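PDB 5DQP: EDTA monooxygenase from EDTA-degrading bacterium BNC1, which probably acts as a flavin-dependent monooxygenase of the NtaA/SnaA/DszA family, using FMN and molecular oxygen in the degradation of EDTA. Local coordinates for residues A[361-373]-A[395-408]. Sequence-based numbering, arbitrary orientation.
Sequences TPDQVADRLIDWW and FVDQVVPILQSRGV
Arg406 and Asp367 form the one salt bridge between 361-373 and 395-408, and it is a slack one: NH1 of Arg406 lies 3.3 Å from OD1 of Asp367, and the N-H meets the oxygen at a weak 124°. The arginine chain, folded at its second torsion (chi2 -83°), also brings NH2 near Asp363 OD1, which lies well out of the guanidinium plane, so any attraction is probably electrostatic only. Its aliphatic part packs too, Arg406 CG lying 3.5 Å from Ile370 CD1, the two side chains crossing at about a right angle. Beneath these charged groups the packing turns apolar. Ala366 CB touches Ile402 CG2 at 3.6 Å and Leu403 CD2 at 3.9 Å, while Pro362 lies alongside Gln398. Deeper, Leu369 CD1 meets the edge of the Phe395 ring in its plane, and Val399 CB of the same helix covers one face. At the far end Trp373 receives Val408 over a ring face in a CH-pi contact, CB standing 4.3 Å from the centroid of the six-membered ring. An alanine at Trp373 would remove that face and is likely to leave a gap beside Val408 and Arg4 without its cation-pi partner. Crossing at -48°, two outer helices of the TIM-barrel fold, with Val408 just past the Schellman motif at Gly407, thus illustrate a general principle: barrel-covering helices join mainly through apolar side chains, a weak ion pair keeping to the exposed side.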
loop_
_atom_site.group_PDB
_atom_site.type_symbol
_atom_site.label_atom_id
_atom_site.label_comp_id
_atom_site.label_asym_id
_atom_site.label_seq_id
_atom_site.Cartn_x
_atom_site.Cartn_y
_atom_site.Cartn_z
ATOM N N THR A 361 -1.450 27.383 25.679
ATOM C CA THR A 361 -1.726 28.244 24.532
ATOM C C THR A 361 -0.689 28.006 23.432
ATOM O O THR A 361 0.344 27.376 23.649
ATOM C CB THR A 361 -1.724 29.722 24.937
ATOM O OG1 THR A 361 -0.407 30.085 25.354
ATOM C CG2 THR A 361 -2.749 30.014 26.038
ATOM N N PRO A 362 -0.946 28.499 22.214
ATOM C CA PRO A 362 0.046 28.323 21.137
ATOM C C PRO A 362 1.446 28.788 21.525
ATOM O O PRO A 362 2.438 28.100 21.235
ATOM C CB PRO A 362 -0.551 29.161 19.985
ATOM C CG PRO A 362 -2.024 29.106 20.210
ATOM C CD PRO A 362 -2.193 29.117 21.725
ATOM N N ASP A 363 1.554 29.937 22.198
ATOM C CA ASP A 363 2.870 30.436 22.596
ATOM C C ASP A 363 3.544 29.515 23.605
ATOM O O ASP A 363 4.762 29.327 23.552
ATOM C CB ASP A 363 2.750 31.853 23.170
ATOM C CG ASP A 363 2.671 32.918 22.079
ATOM O OD1 ASP A 363 3.715 33.201 21.435
ATOM O OD2 ASP A 363 1.566 33.468 21.861
ATOM N N GLN A 364 2.768 28.941 24.540
ATOM C CA GLN A 364 3.351 28.061 25.551
ATOM C C GLN A 364 3.883 26.793 24.912
ATOM O O GLN A 364 4.953 26.295 25.280
ATOM C CB GLN A 364 2.315 27.720 26.637
ATOM C CG GLN A 364 1.994 28.867 27.608
ATOM C CD GLN A 364 0.747 28.599 28.455
ATOM O OE1 GLN A 364 -0.234 28.008 27.985
ATOM N NE2 GLN A 364 0.790 29.012 29.713
ATOM N N VAL A 365 3.161 26.260 23.934
ATOM C CA VAL A 365 3.638 25.063 23.251
ATOM C C VAL A 365 4.896 25.369 22.442
ATOM O O VAL A 365 5.891 24.631 22.513
ATOM C CB VAL A 365 2.518 24.474 22.382
ATOM C CG1 VAL A 365 3.087 23.343 21.477
ATOM C CG2 VAL A 365 1.390 23.972 23.286
ATOM N N ALA A 366 4.878 26.471 21.673
ATOM C CA ALA A 366 6.045 26.847 20.880
ATOM C C ALA A 366 7.253 27.063 21.772
ATOM O O ALA A 366 8.360 26.624 21.443
ATOM C CB ALA A 366 5.768 28.112 20.037
ATOM N N ASP A 367 7.056 27.755 22.904
ATOM C CA ASP A 367 8.144 27.965 23.856
ATOM C C ASP A 367 8.701 26.648 24.361
ATOM O O ASP A 367 9.916 26.494 24.471
ATOM C CB ASP A 367 7.677 28.822 25.046
ATOM C CG ASP A 367 7.280 30.231 24.627
ATOM O OD1 ASP A 367 7.428 30.544 23.417
ATOM O OD2 ASP A 367 6.818 31.008 25.502
ATOM N N ARG A 368 7.833 25.686 24.680
ATOM C CA ARG A 368 8.337 24.380 25.105
ATOM C C ARG A 368 9.069 23.664 23.968
ATOM O O ARG A 368 10.159 23.115 24.170
ATOM C CB ARG A 368 7.195 23.518 25.645
ATOM C CG ARG A 368 7.717 22.241 26.316
ATOM C CD ARG A 368 6.621 21.278 26.683
ATOM N NE ARG A 368 5.641 21.830 27.616
ATOM C CZ ARG A 368 5.682 21.646 28.935
ATOM N NH1 ARG A 368 4.734 22.169 29.715
ATOM N NH2 ARG A 368 6.680 20.954 29.476
ATOM N N LEU A 369 8.508 23.671 22.757
ATOM C CA LEU A 369 9.209 23.033 21.640
ATOM C C LEU A 369 10.591 23.642 21.437
ATOM O O LEU A 369 11.580 22.921 21.289
ATOM C CB LEU A 369 8.395 23.141 20.354
ATOM C CG LEU A 369 7.025 22.442 20.462
ATOM C CD1 LEU A 369 6.304 22.377 19.108
ATOM C CD2 LEU A 369 7.142 21.060 21.051
ATOM N N ILE A 370 10.668 24.975 21.396
ATOM C CA ILE A 370 11.940 25.646 21.142
ATOM C C ILE A 370 12.902 25.384 22.286
ATOM O O ILE A 370 14.116 25.256 22.082
ATOM C CB ILE A 370 11.730 27.157 20.951
ATOM C CG1 ILE A 370 10.906 27.452 19.689
ATOM C CG2 ILE A 370 13.088 27.883 20.937
ATOM C CD1 ILE A 370 10.602 28.964 19.471
ATOM N N ASP A 371 12.378 25.313 23.508
ATOM C CA ASP A 371 13.230 25.033 24.653
ATOM C C ASP A 371 13.909 23.679 24.503
ATOM O O ASP A 371 15.132 23.559 24.655
ATOM C CB ASP A 371 12.414 25.080 25.949
ATOM C CG ASP A 371 13.310 24.955 27.190
ATOM O OD1 ASP A 371 14.393 25.581 27.185
ATOM O OD2 ASP A 371 12.971 24.218 28.141
ATOM N N TRP A 372 13.129 22.640 24.184
ATOM C CA TRP A 372 13.723 21.317 24.000
ATOM C C TRP A 372 14.682 21.307 22.824
ATOM O O TRP A 372 15.806 20.791 22.921
ATOM C CB TRP A 372 12.641 20.264 23.785
ATOM C CG TRP A 372 12.061 19.708 25.056
ATOM C CD1 TRP A 372 11.455 20.411 26.055
ATOM C CD2 TRP A 372 11.986 18.327 25.431
ATOM N NE1 TRP A 372 11.003 19.553 27.032
ATOM C CE2 TRP A 372 11.321 18.269 26.676
ATOM C CE3 TRP A 372 12.425 17.140 24.843
ATOM C CZ2 TRP A 372 11.077 17.067 27.337
ATOM C CZ3 TRP A 372 12.187 15.943 25.496
ATOM C CH2 TRP A 372 11.514 15.914 26.736
ATOM N N TRP A 373 14.238 21.871 21.693
ATOM C CA TRP A 373 14.988 21.758 20.447
ATOM C C TRP A 373 16.365 22.393 20.560
ATOM O O TRP A 373 17.366 21.807 20.122
ATOM C CB TRP A 373 14.198 22.395 19.297
ATOM C CG TRP A 373 15.031 22.604 18.046
ATOM C CD1 TRP A 373 15.384 21.662 17.117
ATOM C CD2 TRP A 373 15.588 23.833 17.593
ATOM N NE1 TRP A 373 16.137 22.229 16.123
ATOM C CE2 TRP A 373 16.275 23.565 16.390
ATOM C CE3 TRP A 373 15.577 25.145 18.092
ATOM C CZ2 TRP A 373 16.957 24.549 15.689
ATOM C CZ3 TRP A 373 16.252 26.115 17.396
ATOM C CH2 TRP A 373 16.913 25.821 16.194
ATOM N N PHE A 395 -2.923 23.484 15.512
ATOM C CA PHE A 395 -1.468 23.496 15.599
ATOM C C PHE A 395 -0.854 24.218 14.394
ATOM O O PHE A 395 -0.026 25.125 14.548
ATOM C CB PHE A 395 -0.929 22.068 15.715
ATOM C CG PHE A 395 0.532 22.017 16.023
ATOM C CD1 PHE A 395 1.468 22.127 15.007
ATOM C CD2 PHE A 395 0.974 21.919 17.336
ATOM C CE1 PHE A 395 2.823 22.115 15.275
ATOM C CE2 PHE A 395 2.313 21.893 17.621
ATOM C CZ PHE A 395 3.250 21.994 16.580
ATOM N N VAL A 396 -1.288 23.867 13.185
ATOM C CA VAL A 396 -0.716 24.475 11.981
ATOM C C VAL A 396 -1.066 25.965 11.877
ATOM O O VAL A 396 -0.267 26.774 11.386
ATOM C CB VAL A 396 -1.189 23.706 10.730
ATOM C CG1 VAL A 396 -1.017 24.581 9.479
ATOM C CG2 VAL A 396 -0.449 22.372 10.583
ATOM N N ASP A 397 -2.274 26.349 12.284
ATOM C CA ASP A 397 -2.673 27.745 12.161
ATOM C C ASP A 397 -2.026 28.632 13.215
ATOM O O ASP A 397 -1.843 29.825 12.978
ATOM C CB ASP A 397 -4.189 27.910 12.312
ATOM C CG ASP A 397 -4.981 27.391 11.117
ATOM O OD1 ASP A 397 -4.380 27.184 10.032
ATOM O OD2 ASP A 397 -6.221 27.218 11.285
ATOM N N GLN A 398 -1.733 28.104 14.397
ATOM C CA GLN A 398 -1.363 28.973 15.507
ATOM C C GLN A 398 -0.007 28.670 16.122
ATOM O O GLN A 398 0.610 29.578 16.656
ATOM C CB GLN A 398 -2.453 28.927 16.589
ATOM C CG GLN A 398 -3.825 29.312 15.983
ATOM C CD GLN A 398 -4.980 29.249 16.961
ATOM O OE1 GLN A 398 -4.864 29.706 18.095
ATOM N NE2 GLN A 398 -6.117 28.705 16.513
ATOM N N VAL A 399 0.479 27.439 16.066
ATOM C CA VAL A 399 1.804 27.154 16.614
ATOM C C VAL A 399 2.883 27.312 15.549
ATOM O O VAL A 399 3.873 28.019 15.743
ATOM C CB VAL A 399 1.830 25.739 17.237
ATOM C CG1 VAL A 399 3.264 25.373 17.690
ATOM C CG2 VAL A 399 0.823 25.623 18.400
ATOM N N VAL A 400 2.693 26.664 14.395
ATOM C CA VAL A 400 3.675 26.747 13.321
ATOM C C VAL A 400 4.075 28.195 12.990
ATOM O O VAL A 400 5.276 28.471 12.904
ATOM C CB VAL A 400 3.198 25.945 12.110
ATOM C CG1 VAL A 400 3.960 26.304 10.832
ATOM C CG2 VAL A 400 3.340 24.439 12.427
ATOM N N PRO A 401 3.155 29.138 12.790
ATOM C CA PRO A 401 3.602 30.496 12.446
ATOM C C PRO A 401 4.471 31.138 13.533
ATOM O O PRO A 401 5.366 31.934 13.212
ATOM C CB PRO A 401 2.284 31.245 12.232
ATOM C CG PRO A 401 1.307 30.159 11.862
ATOM C CD PRO A 401 1.678 29.037 12.759
ATOM N N ILE A 402 4.248 30.793 14.803
ATOM C CA ILE A 402 5.153 31.230 15.854
ATOM C C ILE A 402 6.536 30.655 15.607
ATOM O O ILE A 402 7.536 31.382 15.591
ATOM C CB ILE A 402 4.605 30.838 17.245
ATOM C CG1 ILE A 402 3.195 31.420 17.458
ATOM C CG2 ILE A 402 5.573 31.296 18.339
ATOM C CD1 ILE A 402 2.606 31.183 18.884
ATOM N N LEU A 403 6.604 29.339 15.367
ATOM C CA LEU A 403 7.886 28.708 15.113
ATOM C C LEU A 403 8.560 29.315 13.906
ATOM O O LEU A 403 9.790 29.427 13.877
ATOM C CB LEU A 403 7.727 27.195 14.918
ATOM C CG LEU A 403 7.174 26.386 16.116
ATOM C CD1 LEU A 403 6.988 24.930 15.741
ATOM C CD2 LEU A 403 8.064 26.516 17.367
ATOM N N GLN A 404 7.783 29.674 12.877
ATOM C CA GLN A 404 8.398 30.285 11.700
ATOM C C GLN A 404 8.893 31.704 12.009
ATOM O O GLN A 404 10.000 32.071 11.610
ATOM C CB GLN A 404 7.425 30.278 10.519
ATOM C CG GLN A 404 7.236 28.903 9.874
ATOM C CD GLN A 404 5.906 28.789 9.157
ATOM O OE1 GLN A 404 5.018 29.616 9.365
ATOM N NE2 GLN A 404 5.740 27.741 8.332
ATOM N N SER A 405 8.112 32.505 12.737
ATOM C CA SER A 405 8.619 33.825 13.156
ATOM C C SER A 405 9.879 33.687 13.983
ATOM O O SER A 405 10.823 34.478 13.850
ATOM C CB SER A 405 7.581 34.577 13.989
ATOM O OG SER A 405 6.353 34.656 13.304
ATOM N N ARG A 406 9.885 32.713 14.889
ATOM C CA ARG A 406 11.045 32.492 15.726
ATOM C C ARG A 406 12.289 32.122 14.925
ATOM O O ARG A 406 13.385 32.131 15.488
ATOM C CB ARG A 406 10.706 31.410 16.749
ATOM C CG ARG A 406 9.561 31.829 17.679
ATOM C CD ARG A 406 10.083 32.669 18.813
ATOM N NE ARG A 406 9.121 33.659 19.266
ATOM C CZ ARG A 406 8.557 33.655 20.462
ATOM N NH1 ARG A 406 8.870 32.697 21.348
ATOM N NH2 ARG A 406 7.692 34.623 20.763
ATOM N N GLY A 407 12.158 31.809 13.637
ATOM C CA GLY A 407 13.330 31.458 12.854
ATOM C C GLY A 407 13.785 30.017 12.969
ATOM O O GLY A 407 14.884 29.692 12.516
ATOM N N VAL A 408 12.969 29.131 13.535
ATOM C CA VAL A 408 13.386 27.757 13.799
ATOM C C VAL A 408 12.661 26.746 12.926
ATOM O O VAL A 408 12.924 25.539 13.059
ATOM C CB VAL A 408 13.206 27.391 15.285
ATOM C CG1 VAL A 408 13.858 28.438 16.142
ATOM C CG2 VAL A 408 11.707 27.226 15.632
#